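Side-chain contact in bromo domain containing protein (Cryptosporidium parvum, PDB 5U9N), which probably reads acetylated lysines through its bromodomains, the second of which is the domain crystallised here with the inhibitor bromosporine in its pocket: residues Ile58-Arg63 against Glu100-Leu105. Numbering follows the deposited sequence.
Sequences ITIEKR and ERLVKL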
# COMPACT_ATOMS: atom_id res chain seq x y z
N ILE A 58 -3.58 -2.19 6.23
CA ILE A 58 -4.73 -2.66 7.01
C ILE A 58 -6.02 -1.99 6.48
O ILE A 58 -7.05 -2.65 6.42
CB ILE A 58 -4.52 -2.42 8.54
CG1 ILE A 58 -5.54 -3.24 9.37
CG2 ILE A 58 -4.61 -0.93 8.92
CD1 ILE A 58 -5.45 -4.81 9.15
N THR A 59 -5.92 -0.72 6.02
CA THR A 59 -7.07 0.01 5.44
C THR A 59 -7.47 -0.62 4.09
O THR A 59 -8.65 -0.75 3.82
CB THR A 59 -6.75 1.51 5.29
OG1 THR A 59 -6.62 2.08 6.57
CG2 THR A 59 -7.82 2.26 4.53
N ILE A 60 -6.50 -1.01 3.27
CA ILE A 60 -6.78 -1.67 1.99
C ILE A 60 -7.39 -3.06 2.25
O ILE A 60 -8.38 -3.42 1.60
CB ILE A 60 -5.50 -1.78 1.11
CG1 ILE A 60 -5.05 -0.40 0.65
CG2 ILE A 60 -5.76 -2.68 -0.10
CD1 ILE A 60 -3.67 -0.39 -0.10
N GLU A 61 -6.76 -3.85 3.16
CA GLU A 61 -7.27 -5.19 3.55
C GLU A 61 -8.73 -5.13 3.99
O GLU A 61 -9.52 -5.95 3.56
CB GLU A 61 -6.43 -5.80 4.69
CG GLU A 61 -6.93 -7.19 5.12
CD GLU A 61 -6.02 -7.97 6.04
OE1 GLU A 61 -6.17 -9.21 6.10
OE2 GLU A 61 -5.15 -7.35 6.70
N LYS A 62 -9.07 -4.18 4.86
CA LYS A 62 -10.44 -4.01 5.32
C LYS A 62 -11.39 -3.57 4.17
O LYS A 62 -12.55 -3.97 4.17
CB LYS A 62 -10.51 -2.99 6.47
CG LYS A 62 -9.98 -3.54 7.80
CD LYS A 62 -9.99 -2.48 8.91
CE LYS A 62 -9.56 -3.04 10.24
N ARG A 63 -10.89 -2.78 3.19
CA ARG A 63 -11.69 -2.39 2.02
C ARG A 63 -11.95 -3.60 1.07
O ARG A 63 -12.98 -3.63 0.39
CB ARG A 63 -11.02 -1.26 1.23
CG ARG A 63 -11.13 0.11 1.87
CD ARG A 63 -11.00 1.20 0.82
NE ARG A 63 -10.53 2.46 1.38
CZ ARG A 63 -10.45 3.60 0.70
NH1 ARG A 63 -9.99 4.70 1.29
NH2 ARG A 63 -10.83 3.65 -0.57
N GLU A 100 -4.74 -1.49 -7.30
CA GLU A 100 -3.42 -1.05 -7.77
C GLU A 100 -3.15 0.41 -7.37
O GLU A 100 -2.08 0.73 -6.85
CB GLU A 100 -3.31 -1.21 -9.28
CG GLU A 100 -1.90 -0.98 -9.81
CD GLU A 100 -1.78 -0.94 -11.31
OE1 GLU A 100 -2.63 -1.54 -12.00
OE2 GLU A 100 -0.80 -0.33 -11.80
N ARG A 101 -4.11 1.29 -7.63
CA ARG A 101 -4.00 2.70 -7.25
C ARG A 101 -3.70 2.89 -5.75
O ARG A 101 -2.82 3.66 -5.38
CB ARG A 101 -5.29 3.43 -7.59
CG ARG A 101 -5.18 4.93 -7.40
CD ARG A 101 -6.44 5.66 -7.83
NE ARG A 101 -7.48 5.59 -6.81
CZ ARG A 101 -7.45 6.26 -5.65
NH1 ARG A 101 -8.45 6.15 -4.79
NH2 ARG A 101 -6.42 7.04 -5.35
N LEU A 102 -4.46 2.20 -4.89
CA LEU A 102 -4.37 2.38 -3.45
C LEU A 102 -3.03 1.88 -2.92
O LEU A 102 -2.41 2.56 -2.10
CB LEU A 102 -5.53 1.66 -2.74
CG LEU A 102 -6.94 2.33 -2.86
CD1 LEU A 102 -8.02 1.47 -2.14
CD2 LEU A 102 -6.94 3.76 -2.27
N VAL A 103 -2.56 0.74 -3.40
CA VAL A 103 -1.26 0.22 -2.96
C VAL A 103 -0.14 1.18 -3.39
O VAL A 103 0.73 1.51 -2.58
CB VAL A 103 -1.00 -1.21 -3.48
CG1 VAL A 103 0.46 -1.60 -3.26
CG2 VAL A 103 -1.94 -2.21 -2.79
N LYS A 104 -0.16 1.66 -4.65
CA LYS A 104 0.87 2.56 -5.15
C LYS A 104 0.80 3.93 -4.48
O LYS A 104 1.83 4.57 -4.32
CB LYS A 104 0.79 2.70 -6.64
CG LYS A 104 1.22 1.44 -7.36
CD LYS A 104 1.22 1.66 -8.85
CE LYS A 104 2.05 0.65 -9.57
NZ LYS A 104 1.94 0.82 -11.07
N LEU A 105 -0.40 4.34 -4.05
CA LEU A 105 -0.61 5.59 -3.30
C LEU A 105 0.20 5.59 -1.98
O LEU A 105 0.71 6.63 -1.57
CB LEU A 105 -2.12 5.77 -3.00
CG LEU A 105 -2.54 6.96 -2.17
CD1 LEU A 105 -2.28 8.25 -2.90
CD2 LEU A 105 -3.98 6.86 -1.80
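Ile60 reaches across from helix 57-65 to lie against Leu102 and Val103 of helix 96-113, in the interior of the all-helical bromodomain fold. The two short helical segments run nearly antiparallel, 167° between their directions, and their axes approach to 10.6 Å. The bond from CA to CB of Ile60 is directed at helix 96-113. With CG1 anti to the carbonyl carbon (chi1 -68°), the longer branch is carried across the gap. Ile60 CG1 comes within 4.0 Å of Leu102 CB, and the extended second torsion pushes CD1 on to the backbone itself. Ile60 CD1 lies 3.7 Å from Leu102 C and equally close to Val103 N, so the methyl rests on the peptide link between them, while Val103 CG2 packs 3.7 Å from Ile60 CD1. The side chains of Ile60 and Leu102 run alongside one another, pointing opposite ways, and Phe99 and Ile106 of helix 96-113 also touch Ile60. Val103 meanwhile packs on Leu20 and Phe134, tying in helices 9-20 and 122-139. The bound bromosporine is about 12 Å from the Ile60 side chain. At the partly exposed margin, Arg63, stretched out from CG to NE, crosses Leu102 at about a right angle: Leu102 CD2 lies over one guanidinium face, and Leu102 CD1 stands 3.9 Å from Arg63 NH2.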